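Local coordinates for trypsin-resistant surface T6 protein (Streptococcus pyogenes serotype M6, PDB 4P0D), which serves as the backbone pilin of the pilus, is probably polymerised by sortase into covalent cell-wall-anchored fibres, and is the T6 surface antigen, at residues N207-E212 against A218-D223; I158-K163 against T391-T396; A86-N89 against V95-A98; A322-D327 against K331-G336; P181-T184 against N189-V192. The protein carries 1 engineered substitution. One frame throughout, in Å; residues are numbered along the deposited sequence.

Interaction 1 of 5, residues N207-E212 against A218-D223; sequences NSLTVE and ANITED
Ile220 is the main protrusion of this contact, and its CD1 methyl settles against three groups of segment 207-212. Leu209 CG, 4.2 Å from Ile220 CD1, is the middle one, and the leucine side chain meets the isoleucine at about a right angle. To one side of it is the leucine's own carbonyl, with Leu209 O 3.6 Å from Ile220 CD1; to the other is Val211 CG2, 4.3 Å from Ile220 CD1. The methyl reaches this far because CD1 continues CG1 in an extended line (chi2 -172°). A second, smaller bump is the methyl of Ala218, packed 3.9 Å from Val211 CB. Here the backbones are close enough to bond directly, and Ala218 N donates to Val211 O at 2.8 Å with a nearly straight N-H...O angle of 170°. The return bond is missing; in its place a water accepts from Val211 N (2.9 Å) and donates to Ala218 O (2.6 Å), so the strands are spread by one solvent molecule. The pair belongs to the hairpin of strands 202-213 and 216-220. Strand 258-265 hydrogen-bonds to the first arm through Ser260 and Asn258, while Val226 of strand 225-228 packs on both Val211 and Ala218.

Interaction 2 of 5, residues I158-K163 against T391-T396; sequences IDDVNK and TANWVT
Asp160 and Lys163 reach segment 391-396 by different turns of their side chains. In Asp160, CG stands opposite the backbone N across CA-CB (chi1 180°), which carries the carboxylate straight out to the backbone of Trp394. Lys163 instead folds at chi2 (-77°) and again at its last torsion, laying its end over the indole. CE sits 3.6 Å from the centroid of the six-membered ring of Trp394, in a CH-pi contact, while NZ lies 4.0 Å from the centroid of the five-membered ring of Trp394 and only 10° off its normal, a cation-pi pair. Asp160 OD2 accepts from Trp394 N at 2.8 Å through its syn lone pair, on the side of the other carboxylate oxygen; OD2 also bonds Tyr319 OH. Asp160 OD1 accepts from a water at 2.9 Å, and Asn393 CB rests 3.4 Å from both Asp160 OD1 and Asp160 OD2. Segment 391-396 is held in shape from within, Thr396 N donating to Asn393 OD1 at 2.7 Å. Two local motifs therefore meet, from segments 228 residues apart at their closest ends: a beta hairpin closed by the type II' turn Asp160-Lys163, and an Asx motif just after edge strand 388-392 of the prealbumin-like fold.

Interaction 3 of 5, residues A86-N89 against V95-A98; sequences ATYN and VYIA
Tyr88 and Tyr96 form a T-shaped (edge-to-face) aromatic pair between the layers of the Ig-like domain, joining two strands that follow one another in the chain but do not pair. Tyr96 is buried and Tyr88 partly exposed. The edge of the Tyr88 ring is turned to the face of Tyr96, with the planes at 69° and the ring centroids 5.4 Å apart. The point of contact lies toward the far end of both rings: Tyr88 CE2 is 3.8 Å from Tyr96 CZ and 3.6 Å from Tyr96 OH, which lies near the plane of the Tyr88 ring, at its edge. Beyond it the two phenol oxygens approach, and Tyr88 OH makes a weak hydrogen bond to Tyr96 OH at 3.4 Å. The backbones stand well apart, with Tyr88 CA and Tyr96 CA separated by 10.8 Å, so the whole gap is bridged by side chains. Such spacing is that of facing layers in a beta sandwich, as expected of an Ig-like fold: strand 86-91 pairs with strand 7-13, whereas strand 94-101 lies between strands 20-31 and 108-116. Both tyrosines point their CB atoms at each other. With CG opposite the backbone N in Tyr88 (chi1 174°) and opposite the carbonyl carbon in Tyr96 (chi1 -63°), the side chains cross at about a right angle, and an edge meets a face. Leu23 of strand 20-31 packs on both tyrosine side chains. Leu10 of strand 7-13 touches Tyr96, and Glu77 and Val79 of strand 75-79 line Tyr88, whose side chain is about 11 Å from the bound calcium ion.

Interaction 4 of 5, residues A322-D327 against K331-G336; sequences AFRKVD and KTPLIG
Strand 322-327 and the loop 331-336 meet at a single beta bridge, Val326 with Pro333, with their touching parts running 107° apart. It is an antiparallel, non-hydrogen-bonded pair, a position that suits a proline without an N-H: the flanking bonds are Leu334 N to Lys325 O (2.9 Å) and Asp327 N to Thr332 O (2.9 Å). The bridged CA atoms of Val326 and Pro333 are 4.3 Å apart, and each directs a CA-H at an oxygen across the gap, Thr332 O and Lys325 O respectively. A third bond, Lys331 N to Asp327 O at 2.9 Å, closes the connecting turn. Leu334 lies over the strand backbone, its CD1 3.5 Å from Val326 C. The same methyl is 3.7 Å from Lys325 NZ, brought there by bends at chi2 (51°) and chi4 (69°) of the lysine. Beside Pro333 runs the extended Arg324, its NH2 3.9 Å from Pro333 CG. Two polar side chains of the strand are held from outside, Arg324 NE by Asn357 O and Asp327 OD2 by a hydrogen bond with Tyr381 OH. Lys325 NZ is covalently linked to Asn479 CG, on which Leu334 also packs. This is the intramolecular Lys-Asn isopeptide bond characteristic of Gram-positive pilins, and here it cross-links strand 320-327 to the parallel strand 470-479 of the same sheet.

Interaction 5 of 5, residues P181-T184 against N189-V192; sequences PSYT and NKTV
Tyr183 lies across segment 189-192, and its ring carries most of the contact. From CB, which points toward the other segment, the ring leaves with CG opposite its carbonyl carbon (chi1 -60°), and CG comes 4.2 Å from Lys190 CG. One side of the ring then runs along the lysine: Tyr183 CD2 is 3.6 Å from Lys190 CB, and Tyr183 CE2 is 3.3 Å from Lys190 CA. At the same edge Val192 CG2 lies 4.4 Å from Tyr183 CE2. CE1, on the other edge, lies closest to Asn189 O, which stands over one face of the ring, displaced toward the rim, 3.8 Å from Tyr183 CE1; this buried oxygen has no hydrogen-bond partner in the model. The tip is gripped twice. Tyr183 OH donates to Thr191 O at 2.8 Å, in the carbonyl plane and on a lone pair, and also bonds Ser285 N. Lys190 slides past the ring in the opposite direction, extended beyond CG, until its CE is 3.4 Å from Thr184 O and its NZ reaches Lys185 O and Asp250, the latter as a salt bridge. An Asx turn shapes the receiving segment: Asn189 OD1 takes both Thr191 N and Thr191 OG1, the hydroxyl at 2.7 Å. Both segments belong to the connection between strands 171-179 and 192-197. The loop residue Tyr249 meets the Tyr183 ring, and Tyr284 of strand 276-285 touches the same side chain, while Thr184 faces the Ig-like domain, touching Asn110 of strand 108-116 and hydrogen-bonding Thr60 of helix 56-68.

How the interactions relate
The five contacts are spread along an elongated molecule and none touches another. Interaction 3 lies within the Ig-like domain and interaction 4 in the prealbumin-like domain, with centres 79 Å apart on opposite sides of the chain's centre. Interactions 1 and 5 share the Cna-B-like domain, centres 23 Å apart; interaction 5 is at its end nearer interaction 3, whose nearest atoms are about 10 Å away. Interaction 2 joins residues far apart in sequence, and interactions 1, 4 and 5 fall between its two segments along the chain. Its nearest atoms are about 8 Å from those of interaction 4, which holds the isopeptide lysine, whereas the bound calcium ion is about 11 Å from the Tyr88 side chain of interaction 3.

Interaction 1 of 5, residues N207-E212 against A218-D223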
# COMPACT_ATOMS: atom_id res chain seq x y z
N ASN A 207 13.36 1.01 -11.25
CA ASN A 207 13.71 0.16 -12.37
C ASN A 207 13.23 -1.28 -12.24
O ASN A 207 13.11 -1.97 -13.25
CB ASN A 207 15.24 0.19 -12.61
N SER A 208 12.96 -1.75 -11.01
CA SER A 208 12.41 -3.09 -10.79
C SER A 208 10.91 -3.17 -11.04
O SER A 208 10.37 -4.25 -11.02
CB SER A 208 12.68 -3.56 -9.37
OG SER A 208 11.88 -2.85 -8.43
N LEU A 209 10.24 -2.05 -11.25
CA LEU A 209 8.77 -2.03 -11.36
C LEU A 209 8.32 -2.79 -12.59
O LEU A 209 8.77 -2.52 -13.71
CB LEU A 209 8.25 -0.58 -11.41
CG LEU A 209 6.73 -0.33 -11.45
CD1 LEU A 209 6.07 -0.78 -10.15
CD2 LEU A 209 6.44 1.15 -11.70
N THR A 210 7.43 -3.75 -12.39
CA THR A 210 6.88 -4.49 -13.50
C THR A 210 5.38 -4.51 -13.41
O THR A 210 4.79 -4.35 -12.34
CB THR A 210 7.42 -5.94 -13.55
OG1 THR A 210 6.80 -6.71 -12.51
CG2 THR A 210 8.91 -5.97 -13.35
N VAL A 211 4.74 -4.69 -14.55
CA VAL A 211 3.30 -4.72 -14.62
C VAL A 211 2.96 -5.88 -15.55
O VAL A 211 3.50 -5.97 -16.65
CB VAL A 211 2.75 -3.39 -15.19
CG1 VAL A 211 1.28 -3.49 -15.48
CG2 VAL A 211 3.01 -2.22 -14.25
N GLU A 212 2.11 -6.80 -15.09
CA GLU A 212 1.55 -7.86 -15.93
C GLU A 212 0.07 -7.54 -16.10
O GLU A 212 -0.59 -7.09 -15.17
CB GLU A 212 1.75 -9.25 -15.30
CG GLU A 212 0.97 -10.41 -15.94
CD GLU A 212 -0.33 -10.77 -15.21
OE1 GLU A 212 -0.22 -11.10 -14.00
OE2 GLU A 212 -1.44 -10.74 -15.82
N ALA A 218 4.25 -6.00 -19.33
CA ALA A 218 4.37 -4.68 -19.91
C ALA A 218 5.83 -4.31 -20.07
O ALA A 218 6.70 -4.85 -19.36
CB ALA A 218 3.67 -3.68 -19.02
N ASN A 219 6.10 -3.44 -21.03
CA ASN A 219 7.37 -2.73 -21.11
C ASN A 219 7.08 -1.32 -20.67
O ASN A 219 6.18 -0.67 -21.19
CB ASN A 219 7.96 -2.73 -22.53
CG ASN A 219 9.37 -2.14 -22.57
OD1 ASN A 219 10.20 -2.43 -21.71
ND2 ASN A 219 9.65 -1.31 -23.59
N ILE A 220 7.83 -0.85 -19.69
CA ILE A 220 7.69 0.50 -19.23
C ILE A 220 8.80 1.29 -19.90
O ILE A 220 9.97 1.03 -19.68
CB ILE A 220 7.78 0.58 -17.70
CG1 ILE A 220 6.76 -0.41 -17.10
CG2 ILE A 220 7.57 2.02 -17.22
CD1 ILE A 220 6.60 -0.31 -15.60
N THR A 221 8.44 2.27 -20.73
CA THR A 221 9.44 3.05 -21.41
C THR A 221 9.94 4.24 -20.59
O THR A 221 9.45 4.52 -19.49
CB THR A 221 8.96 3.49 -22.80
OG1 THR A 221 7.87 4.40 -22.69
CG2 THR A 221 8.51 2.27 -23.60
N GLU A 222 10.93 4.91 -21.15
CA GLU A 222 11.62 6.02 -20.51
C GLU A 222 10.70 7.08 -19.91
O GLU A 222 10.93 7.50 -18.79
CB GLU A 222 12.59 6.67 -21.53
CG GLU A 222 13.50 7.74 -20.96
CD GLU A 222 14.45 8.28 -22.02
OE1 GLU A 222 15.47 7.62 -22.30
OE2 GLU A 222 14.18 9.36 -22.60
N ASP A 223 9.66 7.49 -20.62
CA ASP A 223 8.72 8.51 -20.12
C ASP A 223 7.64 7.99 -19.15
O ASP A 223 6.80 8.77 -18.68
CB ASP A 223 8.08 9.30 -21.27
CG ASP A 223 7.01 8.50 -22.02
OD1 ASP A 223 6.72 7.32 -21.68
OD2 ASP A 223 6.47 9.09 -22.97
O HOH W 1 6.63 -4.68 -16.73

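Interaction 2 of 5, residues I158-K163 against T391-T396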
# COMPACT_ATOMS: atom_id res chain seq x y z
N ILE A 158 12.03 -13.70 6.08
CA ILE A 158 12.10 -14.91 6.87
C ILE A 158 10.96 -14.86 7.89
O ILE A 158 10.88 -13.91 8.67
CB ILE A 158 13.44 -14.99 7.62
CG1 ILE A 158 14.62 -14.99 6.65
CG2 ILE A 158 13.46 -16.19 8.56
CD1 ILE A 158 14.71 -16.25 5.82
N ASP A 159 10.10 -15.88 7.90
CA ASP A 159 8.96 -15.90 8.82
C ASP A 159 9.40 -16.17 10.25
O ASP A 159 10.10 -17.14 10.52
CB ASP A 159 7.92 -16.95 8.40
CG ASP A 159 7.05 -16.49 7.22
OD1 ASP A 159 6.76 -15.29 7.09
OD2 ASP A 159 6.63 -17.36 6.43
N ASP A 160 9.01 -15.27 11.15
CA ASP A 160 9.24 -15.42 12.57
C ASP A 160 7.86 -15.48 13.25
O ASP A 160 7.30 -14.45 13.61
CB ASP A 160 10.04 -14.21 13.07
CG ASP A 160 10.32 -14.26 14.56
OD1 ASP A 160 10.14 -15.33 15.16
OD2 ASP A 160 10.70 -13.21 15.11
N VAL A 161 7.32 -16.70 13.39
CA VAL A 161 5.93 -16.89 13.79
C VAL A 161 5.07 -16.09 12.79
O VAL A 161 5.15 -16.34 11.58
CB VAL A 161 5.72 -16.55 15.29
CG1 VAL A 161 4.41 -17.13 15.83
CG2 VAL A 161 6.87 -17.12 16.12
N ASN A 162 4.28 -15.13 13.25
CA ASN A 162 3.48 -14.32 12.33
C ASN A 162 4.19 -13.01 11.90
O ASN A 162 3.54 -12.12 11.37
CB ASN A 162 2.13 -13.99 12.96
CG ASN A 162 2.28 -13.27 14.28
OD1 ASN A 162 3.37 -13.23 14.86
ND2 ASN A 162 1.19 -12.69 14.76
N LYS A 163 5.49 -12.90 12.13
CA LYS A 163 6.24 -11.69 11.78
C LYS A 163 7.15 -11.96 10.59
O LYS A 163 7.93 -12.90 10.62
CB LYS A 163 7.13 -11.26 12.95
CG LYS A 163 6.40 -10.94 14.24
CD LYS A 163 5.72 -9.58 14.18
CE LYS A 163 5.18 -9.12 15.53
NZ LYS A 163 4.48 -10.21 16.28
N THR A 391 20.18 -17.10 19.38
CA THR A 391 18.99 -17.18 18.55
C THR A 391 18.31 -15.83 18.63
O THR A 391 18.08 -15.31 19.73
CB THR A 391 18.06 -18.30 19.05
OG1 THR A 391 18.73 -19.56 18.92
CG2 THR A 391 16.78 -18.36 18.24
N ALA A 392 18.01 -15.25 17.46
CA ALA A 392 17.33 -13.96 17.39
C ALA A 392 15.91 -14.13 16.86
O ALA A 392 15.71 -14.74 15.81
CB ALA A 392 18.11 -13.01 16.50
N ASN A 393 14.95 -13.59 17.59
CA ASN A 393 13.55 -13.51 17.15
C ASN A 393 12.73 -12.55 18.01
O ASN A 393 13.24 -11.94 18.96
CB ASN A 393 12.91 -14.91 17.13
CG ASN A 393 13.03 -15.62 18.46
OD1 ASN A 393 12.71 -15.06 19.50
ND2 ASN A 393 13.49 -16.85 18.43
N TRP A 394 11.46 -12.39 17.69
CA TRP A 394 10.59 -11.48 18.41
C TRP A 394 10.64 -11.80 19.91
O TRP A 394 10.77 -10.89 20.72
CB TRP A 394 9.16 -11.58 17.88
CG TRP A 394 8.27 -10.53 18.38
CD1 TRP A 394 7.38 -10.65 19.41
CD2 TRP A 394 8.16 -9.20 17.89
NE1 TRP A 394 6.73 -9.46 19.60
CE2 TRP A 394 7.17 -8.55 18.68
CE3 TRP A 394 8.79 -8.47 16.87
CZ2 TRP A 394 6.80 -7.22 18.48
CZ3 TRP A 394 8.42 -7.14 16.67
CH2 TRP A 394 7.44 -6.53 17.48
N VAL A 395 10.58 -13.09 20.24
CA VAL A 395 10.60 -13.56 21.63
C VAL A 395 11.92 -13.29 22.35
O VAL A 395 11.89 -12.86 23.48
CB VAL A 395 10.22 -15.06 21.73
CG1 VAL A 395 10.46 -15.61 23.14
CG2 VAL A 395 8.75 -15.25 21.36
N THR A 396 13.06 -13.52 21.70
CA THR A 396 14.36 -13.26 22.34
C THR A 396 14.81 -11.78 22.27
O THR A 396 15.70 -11.38 23.02
CB THR A 396 15.50 -14.19 21.81
OG1 THR A 396 15.67 -14.04 20.40
CG2 THR A 396 15.22 -15.66 22.13
O HOH W 2 9.44 -15.27 18.00

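Interaction 3 of 5, residues A86-N89 against V95-A98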
# COMPACT_ATOMS: atom_id res chain seq x y z
N ALA A 86 -34.37 2.31 0.22
CA ALA A 86 -34.78 3.71 0.38
C ALA A 86 -36.09 3.88 -0.34
O ALA A 86 -36.27 3.29 -1.43
CB ALA A 86 -33.73 4.64 -0.19
N THR A 87 -37.01 4.63 0.27
CA THR A 87 -38.31 4.91 -0.32
C THR A 87 -38.61 6.41 -0.32
O THR A 87 -38.40 7.11 0.67
CB THR A 87 -39.42 4.13 0.41
OG1 THR A 87 -39.24 2.73 0.14
CG2 THR A 87 -40.81 4.52 -0.09
N TYR A 88 -39.12 6.88 -1.44
CA TYR A 88 -39.47 8.27 -1.65
C TYR A 88 -40.90 8.34 -2.20
O TYR A 88 -41.27 7.56 -3.09
CB TYR A 88 -38.49 8.89 -2.63
CG TYR A 88 -38.88 10.29 -3.02
CD1 TYR A 88 -38.70 11.34 -2.12
CD2 TYR A 88 -39.48 10.55 -4.25
CE1 TYR A 88 -39.08 12.63 -2.46
CE2 TYR A 88 -39.86 11.84 -4.60
CZ TYR A 88 -39.64 12.87 -3.70
OH TYR A 88 -40.02 14.16 -4.01
N ASN A 89 -41.71 9.24 -1.64
CA ASN A 89 -43.10 9.37 -2.05
C ASN A 89 -43.19 10.52 -3.04
O ASN A 89 -43.15 11.69 -2.65
CB ASN A 89 -44.02 9.66 -0.86
CG ASN A 89 -44.18 8.48 0.07
OD1 ASN A 89 -44.45 7.35 -0.35
ND2 ASN A 89 -44.03 8.73 1.35
N VAL A 95 -40.02 12.27 -13.04
CA VAL A 95 -38.86 11.47 -13.45
C VAL A 95 -37.65 11.99 -12.69
O VAL A 95 -37.44 13.20 -12.63
CB VAL A 95 -38.62 11.62 -14.97
CG1 VAL A 95 -37.61 10.59 -15.46
CG2 VAL A 95 -39.93 11.49 -15.72
N TYR A 96 -36.88 11.07 -12.11
CA TYR A 96 -35.73 11.41 -11.27
C TYR A 96 -34.46 10.63 -11.66
O TYR A 96 -34.52 9.52 -12.14
CB TYR A 96 -36.02 11.09 -9.79
CG TYR A 96 -37.14 11.87 -9.16
CD1 TYR A 96 -38.46 11.48 -9.32
CD2 TYR A 96 -36.88 13.01 -8.39
CE1 TYR A 96 -39.49 12.19 -8.75
CE2 TYR A 96 -37.90 13.73 -7.81
CZ TYR A 96 -39.20 13.31 -7.99
OH TYR A 96 -40.22 14.02 -7.42
N ILE A 97 -33.32 11.23 -11.40
CA ILE A 97 -32.05 10.51 -11.35
C ILE A 97 -31.69 10.40 -9.88
O ILE A 97 -31.66 11.41 -9.18
CB ILE A 97 -30.94 11.28 -12.07
CG1 ILE A 97 -31.24 11.37 -13.57
CG2 ILE A 97 -29.57 10.62 -11.84
CD1 ILE A 97 -31.40 10.03 -14.27
N ALA A 98 -31.40 9.18 -9.41
CA ALA A 98 -30.90 9.00 -8.06
C ALA A 98 -29.40 8.74 -8.12
O ALA A 98 -28.93 7.94 -8.92
CB ALA A 98 -31.63 7.84 -7.39

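Interaction 4 of 5, residues A322-D327 against K331-G336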
# COMPACT_ATOMS: atom_id res chain seq x y z
N ALA A 322 23.45 -8.18 20.40
CA ALA A 322 24.31 -7.47 21.34
C ALA A 322 24.90 -8.47 22.33
O ALA A 322 24.31 -9.52 22.60
CB ALA A 322 23.51 -6.39 22.08
N PHE A 323 26.07 -8.15 22.85
CA PHE A 323 26.70 -8.98 23.87
C PHE A 323 27.67 -8.12 24.69
O PHE A 323 27.99 -7.00 24.32
CB PHE A 323 27.45 -10.14 23.22
CG PHE A 323 28.55 -9.72 22.28
CD1 PHE A 323 29.82 -9.43 22.76
CD2 PHE A 323 28.33 -9.61 20.91
CE1 PHE A 323 30.83 -9.05 21.92
CE2 PHE A 323 29.35 -9.24 20.05
CZ PHE A 323 30.60 -8.95 20.55
N ARG A 324 28.13 -8.67 25.80
CA ARG A 324 29.10 -7.97 26.62
C ARG A 324 30.35 -8.81 26.80
O ARG A 324 30.26 -10.03 27.03
CB ARG A 324 28.50 -7.58 27.96
CG ARG A 324 29.33 -6.55 28.70
CD ARG A 324 28.76 -6.27 30.08
NE ARG A 324 29.10 -4.92 30.52
CZ ARG A 324 28.81 -4.42 31.71
NH1 ARG A 324 28.16 -5.16 32.62
NH2 ARG A 324 29.17 -3.18 32.01
N LYS A 325 31.50 -8.15 26.68
CA LYS A 325 32.80 -8.78 26.85
C LYS A 325 33.36 -8.46 28.23
O LYS A 325 33.46 -7.29 28.59
CB LYS A 325 33.75 -8.25 25.78
CG LYS A 325 35.04 -9.03 25.66
CD LYS A 325 34.76 -10.53 25.53
CE LYS A 325 36.03 -11.32 25.28
NZ LYS A 325 36.89 -11.32 26.49
N VAL A 326 33.74 -9.49 28.99
CA VAL A 326 34.26 -9.28 30.35
C VAL A 326 35.47 -10.15 30.66
O VAL A 326 35.73 -11.14 29.96
CB VAL A 326 33.18 -9.54 31.42
CG1 VAL A 326 31.97 -8.63 31.21
CG2 VAL A 326 32.76 -11.01 31.46
N ASP A 327 36.21 -9.76 31.70
CA ASP A 327 37.30 -10.56 32.25
C ASP A 327 36.72 -11.82 32.90
O ASP A 327 35.75 -11.75 33.68
CB ASP A 327 38.07 -9.73 33.28
CG ASP A 327 39.15 -10.53 34.00
OD1 ASP A 327 38.82 -11.34 34.91
OD2 ASP A 327 40.33 -10.32 33.66
N LYS A 331 34.89 -10.28 36.05
CA LYS A 331 33.69 -9.90 35.30
C LYS A 331 33.62 -8.42 34.93
O LYS A 331 32.56 -7.93 34.54
CB LYS A 331 32.40 -10.33 36.02
CG LYS A 331 32.27 -11.82 36.29
CD LYS A 331 32.79 -12.69 35.15
CE LYS A 331 32.48 -14.16 35.37
NZ LYS A 331 32.85 -14.60 36.74
N THR A 332 34.73 -7.71 35.03
CA THR A 332 34.73 -6.31 34.66
C THR A 332 34.77 -6.22 33.13
O THR A 332 35.41 -7.06 32.47
CB THR A 332 35.91 -5.58 35.29
OG1 THR A 332 37.13 -6.08 34.75
CG2 THR A 332 35.91 -5.74 36.83
N PRO A 333 34.07 -5.23 32.56
CA PRO A 333 33.91 -5.10 31.10
C PRO A 333 35.22 -4.76 30.40
O PRO A 333 36.02 -4.03 30.96
CB PRO A 333 32.93 -3.94 30.95
CG PRO A 333 33.08 -3.15 32.21
CD PRO A 333 33.34 -4.17 33.28
N LEU A 334 35.40 -5.29 29.19
CA LEU A 334 36.63 -5.10 28.42
C LEU A 334 36.38 -4.33 27.12
O LEU A 334 35.49 -4.66 26.34
CB LEU A 334 37.27 -6.45 28.09
CG LEU A 334 37.50 -7.36 29.30
CD1 LEU A 334 38.08 -8.69 28.86
CD2 LEU A 334 38.39 -6.67 30.32
N ILE A 335 37.20 -3.32 26.90
CA ILE A 335 37.10 -2.46 25.72
C ILE A 335 37.95 -3.01 24.58
O ILE A 335 38.97 -3.65 24.82
CB ILE A 335 37.53 -1.03 26.07
CG1 ILE A 335 37.33 -0.07 24.90
CG2 ILE A 335 38.99 -0.97 26.56
CD1 ILE A 335 37.54 1.38 25.30
N GLY A 336 37.50 -2.76 23.35
CA GLY A 336 38.31 -2.95 22.16
C GLY A 336 38.48 -4.36 21.64
O GLY A 336 39.35 -4.60 20.82

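Interaction 5 of 5, residues P181-T184 against N189-V192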
# COMPACT_ATOMS: atom_id res chain seq x y z
N PRO A 181 -12.94 -0.78 -9.71
CA PRO A 181 -14.32 -0.30 -9.71
C PRO A 181 -14.96 -0.65 -11.05
O PRO A 181 -14.25 -0.95 -12.01
CB PRO A 181 -14.15 1.21 -9.60
CG PRO A 181 -12.83 1.49 -10.23
CD PRO A 181 -11.97 0.31 -9.89
N SER A 182 -16.29 -0.64 -11.09
CA SER A 182 -17.03 -0.80 -12.31
C SER A 182 -17.63 0.56 -12.64
O SER A 182 -18.47 1.05 -11.90
CB SER A 182 -18.11 -1.86 -12.12
OG SER A 182 -18.78 -2.14 -13.32
N TYR A 183 -17.18 1.18 -13.74
CA TYR A 183 -17.71 2.49 -14.18
C TYR A 183 -18.53 2.29 -15.44
O TYR A 183 -18.15 1.50 -16.30
CB TYR A 183 -16.59 3.46 -14.53
CG TYR A 183 -15.62 3.80 -13.44
CD1 TYR A 183 -16.07 4.21 -12.18
CD2 TYR A 183 -14.25 3.77 -13.67
CE1 TYR A 183 -15.18 4.56 -11.19
CE2 TYR A 183 -13.34 4.12 -12.68
CZ TYR A 183 -13.83 4.51 -11.43
OH TYR A 183 -12.97 4.86 -10.45
N THR A 184 -19.65 2.99 -15.56
CA THR A 184 -20.38 3.04 -16.82
C THR A 184 -19.55 3.81 -17.84
O THR A 184 -18.72 4.65 -17.49
CB THR A 184 -21.77 3.70 -16.70
OG1 THR A 184 -21.65 5.09 -16.35
CG2 THR A 184 -22.62 2.98 -15.67
N ASN A 189 -15.38 10.67 -14.32
CA ASN A 189 -14.29 10.36 -13.41
C ASN A 189 -14.05 8.84 -13.37
O ASN A 189 -14.77 8.08 -12.68
CB ASN A 189 -14.58 10.91 -12.02
CG ASN A 189 -13.40 10.82 -11.09
OD1 ASN A 189 -12.43 10.12 -11.36
ND2 ASN A 189 -13.47 11.53 -10.00
N LYS A 190 -13.08 8.38 -14.16
CA LYS A 190 -12.72 6.97 -14.17
C LYS A 190 -11.33 6.76 -13.56
O LYS A 190 -10.55 5.98 -14.07
CB LYS A 190 -12.76 6.41 -15.59
CG LYS A 190 -14.11 6.52 -16.26
CD LYS A 190 -14.07 5.99 -17.68
CE LYS A 190 -15.45 5.53 -18.09
NZ LYS A 190 -15.55 4.90 -19.43
N THR A 191 -11.06 7.45 -12.46
CA THR A 191 -9.76 7.37 -11.82
C THR A 191 -9.44 5.91 -11.45
O THR A 191 -10.27 5.19 -10.87
CB THR A 191 -9.67 8.27 -10.57
OG1 THR A 191 -9.79 9.66 -10.94
CG2 THR A 191 -8.37 8.07 -9.84
N VAL A 192 -8.24 5.49 -11.85
CA VAL A 192 -7.66 4.18 -11.50
C VAL A 192 -6.19 4.45 -11.23
O VAL A 192 -5.40 4.48 -12.17
CB VAL A 192 -7.71 3.17 -12.68
CG1 VAL A 192 -7.14 1.81 -12.25
CG2 VAL A 192 -9.09 3.00 -13.22